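Local coordinates for protein formate dehydrogenase (Pyrobaculum aerophilum, PDB 1QP8) that binds NADPH and probably works as a D-isomer specific 2-hydroxyacid dehydrogenase, perhaps reducing glyoxylate or hydroxypyruvate, at residues Y4-L9 with A35-I40; P10-E15 with M274-V279; K19-V24 with N281-A286; G27-V32 with A46-L51; L51-V56 with H72-G77. One frame throughout, in Å; residues are numbered along the deposited sequence.

Interaction 1: residues Y4-L9 with A35-I40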
# COMPACT_ATOMS: atom_id res chain seq x y z
N TYR A 4 2.59 37.49 15.33
CA TYR A 4 1.73 36.92 16.35
C TYR A 4 1.84 35.42 16.17
O TYR A 4 1.96 34.94 15.05
CB TYR A 4 0.29 37.36 16.12
CG TYR A 4 -0.74 36.73 17.04
CD1 TYR A 4 -0.71 36.95 18.42
CD2 TYR A 4 -1.75 35.92 16.53
CE1 TYR A 4 -1.67 36.38 19.25
CE2 TYR A 4 -2.71 35.36 17.35
CZ TYR A 4 -2.67 35.59 18.71
OH TYR A 4 -3.64 35.05 19.52
N VAL A 5 1.84 34.68 17.27
CA VAL A 5 1.95 33.23 17.19
C VAL A 5 1.04 32.69 18.27
O VAL A 5 1.17 33.05 19.44
CB VAL A 5 3.39 32.74 17.46
CG1 VAL A 5 3.47 31.25 17.25
CG2 VAL A 5 4.37 33.43 16.53
N ASN A 6 0.10 31.83 17.90
CA ASN A 6 -0.80 31.31 18.89
C ASN A 6 -0.70 29.83 19.17
O ASN A 6 -1.68 29.22 19.60
CB ASN A 6 -2.24 31.69 18.53
CG ASN A 6 -2.66 31.20 17.17
OD1 ASN A 6 -3.72 31.59 16.67
ND2 ASN A 6 -1.84 30.36 16.55
N PHE A 7 0.47 29.24 18.95
CA PHE A 7 0.61 27.82 19.21
C PHE A 7 2.05 27.49 19.57
O PHE A 7 2.96 28.26 19.23
CB PHE A 7 0.16 27.02 17.99
CG PHE A 7 1.04 27.21 16.79
CD1 PHE A 7 2.12 26.35 16.56
CD2 PHE A 7 0.78 28.22 15.88
CE1 PHE A 7 2.93 26.51 15.44
CE2 PHE A 7 1.58 28.38 14.75
CZ PHE A 7 2.65 27.53 14.53
N GLU A 8 2.26 26.36 20.26
CA GLU A 8 3.60 25.92 20.69
C GLU A 8 4.56 25.81 19.51
O GLU A 8 4.30 25.10 18.55
CB GLU A 8 3.51 24.56 21.39
CG GLU A 8 2.95 24.61 22.80
CD GLU A 8 4.02 24.84 23.85
OE1 GLU A 8 4.90 23.97 24.01
OE2 GLU A 8 3.98 25.90 24.53
N LEU A 9 5.69 26.52 19.58
CA LEU A 9 6.65 26.48 18.49
C LEU A 9 7.89 25.64 18.72
O LEU A 9 8.54 25.76 19.75
CB LEU A 9 7.13 27.88 18.14
CG LEU A 9 6.32 28.81 17.23
CD1 LEU A 9 7.16 30.03 16.93
CD2 LEU A 9 5.98 28.10 15.94
N ALA A 35 1.30 37.09 11.50
CA ALA A 35 0.66 35.92 10.89
C ALA A 35 0.91 34.68 11.74
O ALA A 35 0.64 34.68 12.92
CB ALA A 35 1.19 35.69 9.48
N LEU A 36 1.43 33.62 11.12
CA LEU A 36 1.74 32.31 11.76
C LEU A 36 0.78 31.70 12.78
O LEU A 36 0.93 31.89 13.98
CB LEU A 36 3.15 32.29 12.38
CG LEU A 36 3.60 30.82 12.50
CD1 LEU A 36 3.44 30.14 11.15
CD2 LEU A 36 5.04 30.70 12.93
N VAL A 37 -0.15 30.91 12.27
CA VAL A 37 -1.14 30.24 13.09
C VAL A 37 -1.59 28.93 12.45
O VAL A 37 -1.18 28.58 11.32
CB VAL A 37 -2.44 31.10 13.25
CG1 VAL A 37 -2.10 32.53 13.64
CG2 VAL A 37 -3.25 31.07 11.93
N SER A 38 -2.47 28.23 13.17
CA SER A 38 -3.05 26.98 12.70
C SER A 38 -4.55 27.25 12.58
O SER A 38 -5.24 26.78 11.68
CB SER A 38 -2.78 25.88 13.70
OG SER A 38 -2.42 24.70 13.02
N ARG A 39 -5.05 28.03 13.52
CA ARG A 39 -6.44 28.41 13.54
C ARG A 39 -6.43 29.85 14.05
O ARG A 39 -5.45 30.29 14.67
CB ARG A 39 -7.25 27.49 14.47
CG ARG A 39 -7.92 26.32 13.75
CD ARG A 39 -7.51 24.97 14.32
NE ARG A 39 -6.97 24.08 13.28
CZ ARG A 39 -7.70 23.30 12.48
NH1 ARG A 39 -9.02 23.27 12.60
NH2 ARG A 39 -7.10 22.55 11.56
N ILE A 40 -7.48 30.60 13.77
CA ILE A 40 -7.52 31.97 14.23
C ILE A 40 -8.97 32.37 14.35
O ILE A 40 -9.78 32.07 13.48
CB ILE A 40 -6.77 32.89 13.24
CG1 ILE A 40 -6.53 34.26 13.89
CG2 ILE A 40 -7.53 33.03 11.95
CD1 ILE A 40 -5.72 35.23 13.02
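Leu36 is the busy residue where 4-9 runs past 35-40, because Phe7 and Leu9 both close on it. Phe7, its CG in the crowded position between backbone N and carbonyl carbon (chi1 67°), turns a ring edge to the backbone of 35-40. Its CE2 sits 3.9 Å from Leu36 CG, the two side chains crossing at about a right angle, and the same CE2 is 3.7 Å from Val37 CA. Val5 CG1 lies 4.2 Å above one face of the Phe7 ring, shifted toward the rim. Leu9 comes in tip to tip, CD2 to Leu36 CD2 at 4.1 Å. Leu17 of helix 11-18 and Leu282 of helix 268-286 also touch Leu36, so this end is tightly packed.

The looser, solvent-facing side is at Asn6 and Arg39. Asn6 crosses Val37 obliquely, CG 3.8 Å from Val37 CG1, in a partly exposed position, while the exposed Arg39 leads its side chain away from the contact. An alanine at Asn6 would remove the amide lying against Val37 and would probably thin the cover over that side chain. Tyr4 sends its OH to a hydrogen bond with Glu44. Val5 bonds through its backbone to Val24, and Val37 to Gln55 and Val57, so each segment is tied to a different neighbour, and what joins the two here is mainly apolar contact.

Interaction 2: residues P10-E15 with M274-V279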
# COMPACT_ATOMS: atom_id res chain seq x y z
N PRO A 10 8.24 24.77 17.77
CA PRO A 10 9.45 23.97 17.95
C PRO A 10 10.64 24.92 18.09
O PRO A 10 10.73 25.92 17.37
CB PRO A 10 9.51 23.15 16.66
CG PRO A 10 8.06 22.92 16.35
CD PRO A 10 7.44 24.28 16.63
N PRO A 11 11.56 24.63 19.02
CA PRO A 11 12.76 25.45 19.26
C PRO A 11 13.50 25.80 17.98
O PRO A 11 14.07 26.88 17.85
CB PRO A 11 13.60 24.56 20.17
CG PRO A 11 12.53 23.92 21.03
CD PRO A 11 11.48 23.52 19.99
N GLU A 12 13.48 24.86 17.04
CA GLU A 12 14.12 25.06 15.75
C GLU A 12 13.49 26.27 15.04
O GLU A 12 14.20 27.12 14.48
CB GLU A 12 13.95 23.79 14.91
CG GLU A 12 12.72 22.97 15.32
CD GLU A 12 12.30 21.95 14.27
OE1 GLU A 12 13.12 21.07 13.92
OE2 GLU A 12 11.15 22.05 13.79
N ALA A 13 12.16 26.35 15.09
CA ALA A 13 11.41 27.43 14.47
C ALA A 13 11.67 28.77 15.14
O ALA A 13 12.05 29.74 14.47
CB ALA A 13 9.92 27.10 14.52
N GLU A 14 11.44 28.83 16.46
CA GLU A 14 11.65 30.05 17.24
C GLU A 14 13.02 30.64 16.97
O GLU A 14 13.16 31.84 16.77
CB GLU A 14 11.52 29.78 18.74
CG GLU A 14 10.10 29.48 19.16
CD GLU A 14 9.95 29.37 20.66
OE1 GLU A 14 10.48 28.41 21.26
OE2 GLU A 14 9.29 30.26 21.25
N GLU A 15 14.04 29.80 16.94
CA GLU A 15 15.36 30.31 16.68
C GLU A 15 15.32 31.12 15.39
O GLU A 15 15.65 32.30 15.39
CB GLU A 15 16.37 29.17 16.56
CG GLU A 15 17.81 29.67 16.60
CD GLU A 15 18.83 28.55 16.68
OE1 GLU A 15 18.67 27.67 17.56
OE2 GLU A 15 19.78 28.55 15.87
N MSE A 274 6.21 20.59 8.75
CA MSE A 274 5.20 21.52 8.28
C MSE A 274 5.51 22.89 8.86
O MSE A 274 5.46 23.90 8.17
CB MSE A 274 3.82 21.06 8.71
CG MSE A 274 3.27 19.89 7.91
SE MSE A 274 1.81 19.16 8.70
CE MSE A 274 0.52 20.44 8.45
N VAL A 275 5.86 22.93 10.14
CA VAL A 275 6.17 24.20 10.77
C VAL A 275 7.43 24.83 10.21
O VAL A 275 7.46 26.04 9.98
CB VAL A 275 6.31 24.07 12.29
CG1 VAL A 275 6.83 25.38 12.88
CG2 VAL A 275 4.94 23.71 12.89
N MSE A 276 8.46 24.03 9.95
CA MSE A 276 9.66 24.63 9.40
C MSE A 276 9.39 25.22 8.03
O MSE A 276 9.82 26.33 7.71
CB MSE A 276 10.81 23.64 9.36
CG MSE A 276 11.54 23.54 10.70
SE MSE A 276 11.91 25.17 11.49
CE MSE A 276 12.68 26.07 10.12
N GLU A 277 8.61 24.50 7.23
CA GLU A 277 8.29 24.98 5.89
C GLU A 277 7.44 26.24 5.95
O GLU A 277 7.58 27.12 5.10
CB GLU A 277 7.58 23.90 5.10
CG GLU A 277 8.20 23.70 3.75
CD GLU A 277 7.85 22.36 3.17
OE1 GLU A 277 8.31 21.34 3.74
OE2 GLU A 277 7.12 22.33 2.16
N ALA A 278 6.57 26.32 6.94
CA ALA A 278 5.73 27.49 7.11
C ALA A 278 6.62 28.67 7.48
O ALA A 278 6.44 29.79 6.99
CB ALA A 278 4.71 27.25 8.20
N VAL A 279 7.59 28.40 8.35
CA VAL A 279 8.50 29.43 8.80
C VAL A 279 9.36 29.88 7.64
O VAL A 279 9.76 31.04 7.57
CB VAL A 279 9.39 28.94 9.96
CG1 VAL A 279 10.43 29.99 10.28
CG2 VAL A 279 8.55 28.69 11.19
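This is an apolar helix-to-helix contact between the start of helix 11-18, near the N-terminus, and the middle of the long helix 268-286. The axes of 11-15 and 274-279 run almost parallel, 8° apart, and approach to 9.6 Å, a gap bridged by two valines and Met276 reaching to Ala13. The CB of Ala13 lies 3.9 Å from Val275 CG1 and equally 3.9 Å from Val279 CG2, the two valines standing one turn apart on the partner helix. Val275 points CG1 anti to its backbone N (chi1 172°), and so also meets Pro10 CD, tip to tip, at 4.0 Å; Pro10 holds the N-cap position of its helix.

On the flank, the selenomethionine Met276 folds over at chi2 and chi3 and brings SE to 3.8 Å from Ala13 CA. Glu12, extended beyond CG, crosses it obliquely, with OE2 3.5 Å from Met276 CG. Val57 packs on Val275 from a loop of the same domain. Glu14, on another side of its helix, makes a salt bridge with Arg25.

The pairing of an early helix with one from the end of the chain is typical of D-2-hydroxyacid dehydrogenases, whose C-terminal helix returns to the flavodoxin-like substrate-binding domain.

Interaction 3: residues K19-V24 with N281-A286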
# COMPACT_ATOMS: atom_id res chain seq x y z
N LYS A 19 15.26 35.77 14.26
CA LYS A 19 16.24 36.48 13.46
C LYS A 19 15.52 37.43 12.50
O LYS A 19 16.14 38.33 11.90
CB LYS A 19 17.09 35.49 12.67
CG LYS A 19 17.79 34.47 13.54
CD LYS A 19 18.62 33.51 12.70
CE LYS A 19 19.33 32.49 13.59
NZ LYS A 19 20.31 31.62 12.85
N TYR A 20 14.21 37.24 12.36
CA TYR A 20 13.41 38.06 11.45
C TYR A 20 12.28 38.87 12.06
O TYR A 20 11.95 39.92 11.55
CB TYR A 20 12.82 37.20 10.34
CG TYR A 20 13.86 36.66 9.40
CD1 TYR A 20 14.49 35.45 9.66
CD2 TYR A 20 14.27 37.40 8.30
CE1 TYR A 20 15.52 34.99 8.86
CE2 TYR A 20 15.29 36.96 7.49
CZ TYR A 20 15.92 35.76 7.78
OH TYR A 20 16.98 35.35 7.00
N PHE A 21 11.70 38.38 13.15
CA PHE A 21 10.57 39.08 13.74
C PHE A 21 10.65 39.27 15.24
O PHE A 21 11.55 38.78 15.90
CB PHE A 21 9.27 38.30 13.49
CG PHE A 21 9.04 37.91 12.06
CD1 PHE A 21 9.66 36.79 11.53
CD2 PHE A 21 8.22 38.68 11.24
CE1 PHE A 21 9.45 36.43 10.20
CE2 PHE A 21 8.02 38.33 9.92
CZ PHE A 21 8.63 37.20 9.40
N LYS A 22 9.68 40.01 15.75
CA LYS A 22 9.53 40.21 17.17
C LYS A 22 8.29 39.35 17.43
O LYS A 22 7.15 39.75 17.15
CB LYS A 22 9.25 41.66 17.52
CG LYS A 22 8.83 41.80 18.98
CD LYS A 22 8.52 43.21 19.41
CE LYS A 22 8.17 43.22 20.90
NZ LYS A 22 7.52 44.50 21.33
N ILE A 23 8.50 38.14 17.93
CA ILE A 23 7.39 37.25 18.21
C ILE A 23 6.57 37.88 19.30
O ILE A 23 7.12 38.45 20.23
CB ILE A 23 7.91 35.88 18.68
CG1 ILE A 23 8.75 35.25 17.56
CG2 ILE A 23 6.76 34.97 19.07
CD1 ILE A 23 9.24 33.88 17.88
N VAL A 24 5.25 37.78 19.18
CA VAL A 24 4.32 38.35 20.15
C VAL A 24 3.19 37.36 20.39
O VAL A 24 2.46 37.00 19.46
CB VAL A 24 3.74 39.67 19.60
CG1 VAL A 24 2.57 40.12 20.44
CG2 VAL A 24 4.82 40.74 19.57
N ASN A 281 8.43 29.99 4.45
CA ASN A 281 7.62 30.77 3.52
C ASN A 281 7.37 32.16 4.06
O ASN A 281 7.29 33.15 3.32
CB ASN A 281 6.30 30.06 3.28
CG ASN A 281 5.57 30.59 2.07
OD1 ASN A 281 6.13 30.63 0.97
ND2 ASN A 281 4.32 31.01 2.25
N LEU A 282 7.24 32.23 5.37
CA LEU A 282 6.96 33.47 6.04
C LEU A 282 8.17 34.39 5.92
O LEU A 282 8.04 35.60 5.72
CB LEU A 282 6.64 33.14 7.49
CG LEU A 282 6.20 34.19 8.49
CD1 LEU A 282 5.34 35.19 7.80
CD2 LEU A 282 5.46 33.50 9.64
N ILE A 283 9.35 33.80 6.01
CA ILE A 283 10.59 34.55 5.93
C ILE A 283 10.81 35.12 4.54
O ILE A 283 11.31 36.25 4.41
CB ILE A 283 11.79 33.68 6.34
CG1 ILE A 283 11.67 33.35 7.82
CG2 ILE A 283 13.08 34.41 6.08
CD1 ILE A 283 12.68 32.35 8.30
N THR A 284 10.46 34.36 3.50
CA THR A 284 10.63 34.89 2.15
C THR A 284 9.65 36.03 1.97
O THR A 284 9.89 36.96 1.21
CB THR A 284 10.41 33.84 1.04
OG1 THR A 284 9.43 34.33 0.13
CG2 THR A 284 10.00 32.49 1.62
N TYR A 285 8.53 35.96 2.67
CA TYR A 285 7.58 37.05 2.59
C TYR A 285 8.27 38.23 3.28
O TYR A 285 8.32 39.34 2.75
CB TYR A 285 6.31 36.74 3.35
CG TYR A 285 5.54 37.99 3.69
CD1 TYR A 285 4.74 38.62 2.75
CD2 TYR A 285 5.67 38.58 4.95
CE1 TYR A 285 4.08 39.80 3.03
CE2 TYR A 285 5.03 39.76 5.25
CZ TYR A 285 4.23 40.37 4.29
OH TYR A 285 3.58 41.55 4.58
N ALA A 286 8.80 37.98 4.47
CA ALA A 286 9.47 39.01 5.25
C ALA A 286 10.62 39.67 4.50
O ALA A 286 10.79 40.88 4.57
CB ALA A 286 9.99 38.41 6.55
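In the flavodoxin-like substrate-binding domain of this family, the turn between helix 11-18 and strand 22-24 rests on the last turns of helix 268-286. Ile283 shows how. From CB the side chain forks across the Tyr20 ring, which it meets at about a right angle. The CG1 branch, anti to the carbonyl carbon (chi1 -67°), passes 4.0 Å from Tyr20 CD1 and lies 4.5 Å from Phe21 CE1, at the edge of that second ring. Its tip, CD1, ends 3.8 Å from Tyr20 CD1. The other branch, CG2, is anti to the backbone N and stands over the middle of the Tyr20 face.

Phe21 goes deeper. With CG beside its backbone N (chi1 -51°), the tip of the ring, CZ, touches both Leu282 and Ala286, lying 4.0 Å from Leu282 CG and close to Ala286 CB. Leu3 of strand 2-4 touches both Phe21 and Leu282, so this ring is buried between strand and helix, whereas Tyr20 stays on the exposed outside, where Thr287 also touches it. The clearest single interaction is the CH-pi contact: Ile283 CG2 is 3.6 Å from the centroid of the Tyr20 ring, only 12° off the ring normal.

Interaction 4: residues G27-V32 with A46-L51; sequences GDLGNV and AKMPRL
The guanidinium of Arg50 has Asn31 OD1 over one face and Gly30 O at its edge, close to its own plane. Only the edge contact is a hydrogen bond: NH1 donates to Gly30 O at 2.5 Å, along a bent path and from well above the carbonyl plane (64° out of it). Asn31 lies beside the arginine, pointing the same way, with amide and guanidinium planes 31° apart; OD1 is 3.4 Å from Arg50 NH1 but badly angled for a bond. An arginine chain extended from CG to NE brings the edge of the group to Gly30 O.

Both sides are turns. Leu29 to Val32 forms one type I turn and Met48 to Leu51 another, each closed by its own backbone bond. Asp28 OD2 accepts from Gly30 N at 3.2 Å (159° at the hydrogen), an Asx turn that fixes the approach to the first.

Beneath the polar rim the contact is apolar. Leu29 CB sits 3.8 Å from Met48 CG, and Leu29 CD1 is 3.8 Å from Lys47 CB. Val32 crosses the selenomethionine Met48 obliquely, with CB 3.9 Å from Met48 CG. The pair of turns sits at the edge of the domain, just after strand 22-24 on one side and at the end of helix 42-47 on the other; Leu29, Val32 and Met48 all pack on Tyr4 of strand 2-4.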
# COMPACT_ATOMS: atom_id res chain seq x y z
N GLY A 27 -0.92 40.45 24.79
CA GLY A 27 -0.83 41.87 25.02
C GLY A 27 -1.39 42.62 23.83
O GLY A 27 -2.21 42.10 23.07
N ASP A 28 -0.93 43.86 23.65
CA ASP A 28 -1.39 44.68 22.54
C ASP A 28 -0.91 44.06 21.22
O ASP A 28 0.27 43.76 21.05
CB ASP A 28 -0.84 46.10 22.69
CG ASP A 28 -1.49 47.09 21.73
OD1 ASP A 28 -0.94 48.20 21.56
OD2 ASP A 28 -2.55 46.77 21.15
N LEU A 29 -1.83 43.85 20.29
CA LEU A 29 -1.45 43.27 19.01
C LEU A 29 -1.57 44.31 17.89
O LEU A 29 -1.43 44.00 16.70
CB LEU A 29 -2.34 42.07 18.71
CG LEU A 29 -2.48 41.04 19.83
CD1 LEU A 29 -3.46 39.97 19.40
CD2 LEU A 29 -1.13 40.44 20.16
N GLY A 30 -1.81 45.56 18.29
CA GLY A 30 -1.96 46.64 17.34
C GLY A 30 -0.90 46.80 16.27
O GLY A 30 -1.23 47.16 15.14
N ASN A 31 0.37 46.53 16.59
CA ASN A 31 1.41 46.71 15.58
C ASN A 31 1.81 45.43 14.87
O ASN A 31 2.71 45.41 14.03
CB ASN A 31 2.61 47.37 16.22
CG ASN A 31 2.24 48.66 16.89
OD1 ASN A 31 1.72 49.58 16.25
ND2 ASN A 31 2.46 48.74 18.20
N VAL A 32 1.11 44.35 15.22
CA VAL A 32 1.35 43.07 14.61
C VAL A 32 1.02 43.19 13.11
O VAL A 32 -0.06 43.62 12.75
CB VAL A 32 0.41 42.02 15.25
CG1 VAL A 32 0.22 40.84 14.32
CG2 VAL A 32 0.97 41.55 16.58
N ALA A 46 -9.75 40.88 15.26
CA ALA A 46 -10.15 42.24 15.55
C ALA A 46 -9.04 43.03 16.22
O ALA A 46 -8.98 44.26 16.09
CB ALA A 46 -11.38 42.25 16.41
N LYS A 47 -8.17 42.34 16.93
CA LYS A 47 -7.08 43.00 17.63
C LYS A 47 -5.90 43.33 16.73
O LYS A 47 -4.99 44.05 17.16
CB LYS A 47 -6.58 42.12 18.78
CG LYS A 47 -7.64 41.82 19.81
CD LYS A 47 -7.08 40.87 20.85
CE LYS A 47 -7.88 40.88 22.13
NZ LYS A 47 -7.16 40.10 23.19
N MSE A 48 -5.90 42.82 15.50
CA MSE A 48 -4.80 43.06 14.57
C MSE A 48 -5.14 43.92 13.36
O MSE A 48 -5.21 43.43 12.23
CB MSE A 48 -4.23 41.71 14.11
CG MSE A 48 -3.37 41.02 15.16
SE MSE A 48 -3.42 39.23 15.03
CE MSE A 48 -2.13 38.92 13.89
N PRO A 49 -5.33 45.23 13.59
CA PRO A 49 -5.67 46.23 12.58
C PRO A 49 -4.67 46.27 11.43
O PRO A 49 -5.06 46.38 10.26
CB PRO A 49 -5.65 47.54 13.35
CG PRO A 49 -5.89 47.14 14.74
CD PRO A 49 -5.09 45.89 14.89
N ARG A 50 -3.39 46.18 11.78
CA ARG A 50 -2.33 46.24 10.78
C ARG A 50 -1.86 44.90 10.23
O ARG A 50 -0.87 44.84 9.51
CB ARG A 50 -1.13 47.00 11.34
CG ARG A 50 -1.53 48.23 12.14
CD ARG A 50 -0.38 49.21 12.23
NE ARG A 50 -0.85 50.50 12.73
CZ ARG A 50 -1.33 50.68 13.96
NH1 ARG A 50 -1.40 49.66 14.80
NH2 ARG A 50 -1.74 51.89 14.33
N LEU A 51 -2.57 43.83 10.57
CA LEU A 51 -2.19 42.53 10.06
C LEU A 51 -2.25 42.63 8.55
O LEU A 51 -3.24 43.12 7.98
CB LEU A 51 -3.16 41.46 10.55
CG LEU A 51 -2.92 40.01 10.09
CD1 LEU A 51 -1.56 39.49 10.55
CD2 LEU A 51 -4.04 39.14 10.66

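Interaction 5: residues L51-V56 with H72-G77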
# COMPACT_ATOMS: atom_id res chain seq x y z
N LEU A 51 -2.57 43.83 10.57
CA LEU A 51 -2.19 42.53 10.06
C LEU A 51 -2.25 42.63 8.55
O LEU A 51 -3.24 43.12 7.98
CB LEU A 51 -3.16 41.46 10.55
CG LEU A 51 -2.92 40.01 10.09
CD1 LEU A 51 -1.56 39.49 10.55
CD2 LEU A 51 -4.04 39.14 10.66
N LYS A 52 -1.18 42.18 7.89
CA LYS A 52 -1.13 42.24 6.44
C LYS A 52 -0.82 40.89 5.79
O LYS A 52 -0.96 40.74 4.57
CB LYS A 52 -0.11 43.28 6.02
CG LYS A 52 -0.30 44.59 6.75
CD LYS A 52 0.68 45.65 6.31
CE LYS A 52 0.37 46.98 6.98
NZ LYS A 52 0.45 46.88 8.46
N PHE A 53 -0.40 39.92 6.60
CA PHE A 53 -0.08 38.59 6.10
C PHE A 53 -0.41 37.54 7.14
O PHE A 53 -0.24 37.77 8.32
CB PHE A 53 1.41 38.50 5.74
CG PHE A 53 1.82 37.16 5.17
CD1 PHE A 53 1.39 36.76 3.91
CD2 PHE A 53 2.67 36.31 5.89
CE1 PHE A 53 1.80 35.53 3.37
CE2 PHE A 53 3.08 35.09 5.34
CZ PHE A 53 2.65 34.71 4.09
N ILE A 54 -0.90 36.38 6.70
CA ILE A 54 -1.23 35.30 7.61
C ILE A 54 -0.75 33.97 7.05
O ILE A 54 -1.31 33.47 6.07
CB ILE A 54 -2.75 35.18 7.86
CG1 ILE A 54 -3.25 36.41 8.64
CG2 ILE A 54 -3.05 33.93 8.65
CD1 ILE A 54 -4.76 36.40 8.91
N GLN A 55 0.30 33.42 7.66
CA GLN A 55 0.86 32.15 7.24
C GLN A 55 0.22 31.06 8.07
O GLN A 55 0.34 31.06 9.30
CB GLN A 55 2.36 32.09 7.46
CG GLN A 55 2.99 30.73 7.11
CD GLN A 55 2.86 30.41 5.63
OE1 GLN A 55 3.40 31.13 4.78
NE2 GLN A 55 2.15 29.32 5.31
N VAL A 56 -0.46 30.14 7.40
CA VAL A 56 -1.11 29.03 8.08
C VAL A 56 -0.21 27.80 7.99
O VAL A 56 0.41 27.54 6.96
CB VAL A 56 -2.48 28.70 7.44
CG1 VAL A 56 -3.19 27.63 8.28
CG2 VAL A 56 -3.34 29.96 7.35
N HIS A 72 -7.81 42.39 2.33
CA HIS A 72 -6.46 42.70 1.87
C HIS A 72 -5.36 41.95 2.61
O HIS A 72 -4.18 42.12 2.29
CB HIS A 72 -6.20 44.18 2.09
CG HIS A 72 -6.23 44.56 3.53
ND1 HIS A 72 -7.35 45.12 4.13
CD2 HIS A 72 -5.32 44.39 4.52
CE1 HIS A 72 -7.12 45.26 5.42
NE2 HIS A 72 -5.90 44.83 5.69
N VAL A 73 -5.73 41.13 3.58
CA VAL A 73 -4.75 40.44 4.39
C VAL A 73 -3.78 39.44 3.81
O VAL A 73 -2.75 39.19 4.42
CB VAL A 73 -5.42 39.84 5.62
CG1 VAL A 73 -4.47 38.89 6.36
CG2 VAL A 73 -5.82 40.97 6.55
N THR A 74 -4.05 38.86 2.64
CA THR A 74 -3.08 37.90 2.07
C THR A 74 -2.86 36.71 2.98
O THR A 74 -2.15 36.81 3.98
CB THR A 74 -1.69 38.51 1.85
OG1 THR A 74 -1.81 39.83 1.31
CG2 THR A 74 -0.86 37.64 0.91
N VAL A 75 -3.43 35.57 2.62
CA VAL A 75 -3.32 34.37 3.41
C VAL A 75 -2.59 33.30 2.62
O VAL A 75 -3.02 32.92 1.54
CB VAL A 75 -4.73 33.85 3.77
CG1 VAL A 75 -4.64 32.48 4.44
CG2 VAL A 75 -5.43 34.85 4.68
N ALA A 76 -1.47 32.82 3.14
CA ALA A 76 -0.74 31.76 2.45
C ALA A 76 -0.82 30.54 3.33
O ALA A 76 -0.71 30.64 4.55
CB ALA A 76 0.73 32.14 2.23
N GLY A 77 -1.03 29.39 2.72
CA GLY A 77 -1.08 28.19 3.54
C GLY A 77 0.12 27.30 3.24
O GLY A 77 1.03 27.67 2.49
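Segments 51-56 and 72-77 run side by side, and 54-55 pairs with 75-76 as short parallel strands, joined by three good backbone bonds. Ile54 N donates to Thr74 O at 3.0 Å, nearly along the C=O axis. Ile54 O takes Ala76 N, also at 3.0 Å, and Val56 N meets Ala76 O at 2.9 Å in an almost straight bond (171° at the hydrogen). Ile54 thus spends both its N-H and its carbonyl on this neighbour. On the far side, Val75 bonds to Ala295 and Gly77 to Asn293.

The buried amide of Gln55 is also engaged at both its ends. CG stands anti to the backbone N (chi1 176°), and a bend at chi2 (65°) curls the group forward, so that NE2 gives a 3.0 Å bond to Val56 O and a weak one to Gly77 O at 3.5 Å; OE1 accepts from Asn281 ND2. A leucine at Gln55 would take away the partner of Val56 O and Asn281 ND2 and would probably weaken the tie between this strand and helix 268-286.

Ile54 and Val75 point to one face, where Ile54 CD1 packs 3.6 Å from Val73 CG1 and Leu45 of helix 42-47 touches Ile54. Gln55 and Ala76 point to the other, beneath helix 268-286; there Phe53 CZ lies 3.7 Å from Ala76 CB, and the Phe53 ring stacks with Tyr285. Short parallel strands are thus covered by a helix on each face, as in the flavodoxin-like substrate-binding domain of this family.

All five contacts lie on the same side of the chain's centre, their centres about 11 to 22 Å apart. Interaction 1 is the hub: it touches each of the others and joins the strand of interaction 3 to that of interaction 5 through backbone bonds. Along the chain it crosses interactions 2, 3 and 4 and closes before interaction 5 opens. Interactions 2 and 3 share helix 268-286, and interactions 4 and 5 are nested inside the loops they close. Interaction 4, at the rim, shares Leu51 with interaction 5 but stays about 13 Å, nearest atoms, from interaction 2. The N-terminal strands and the returning C-terminal helix therefore build one domain, with the Rossmann-type NADPH domain lying between them in sequence.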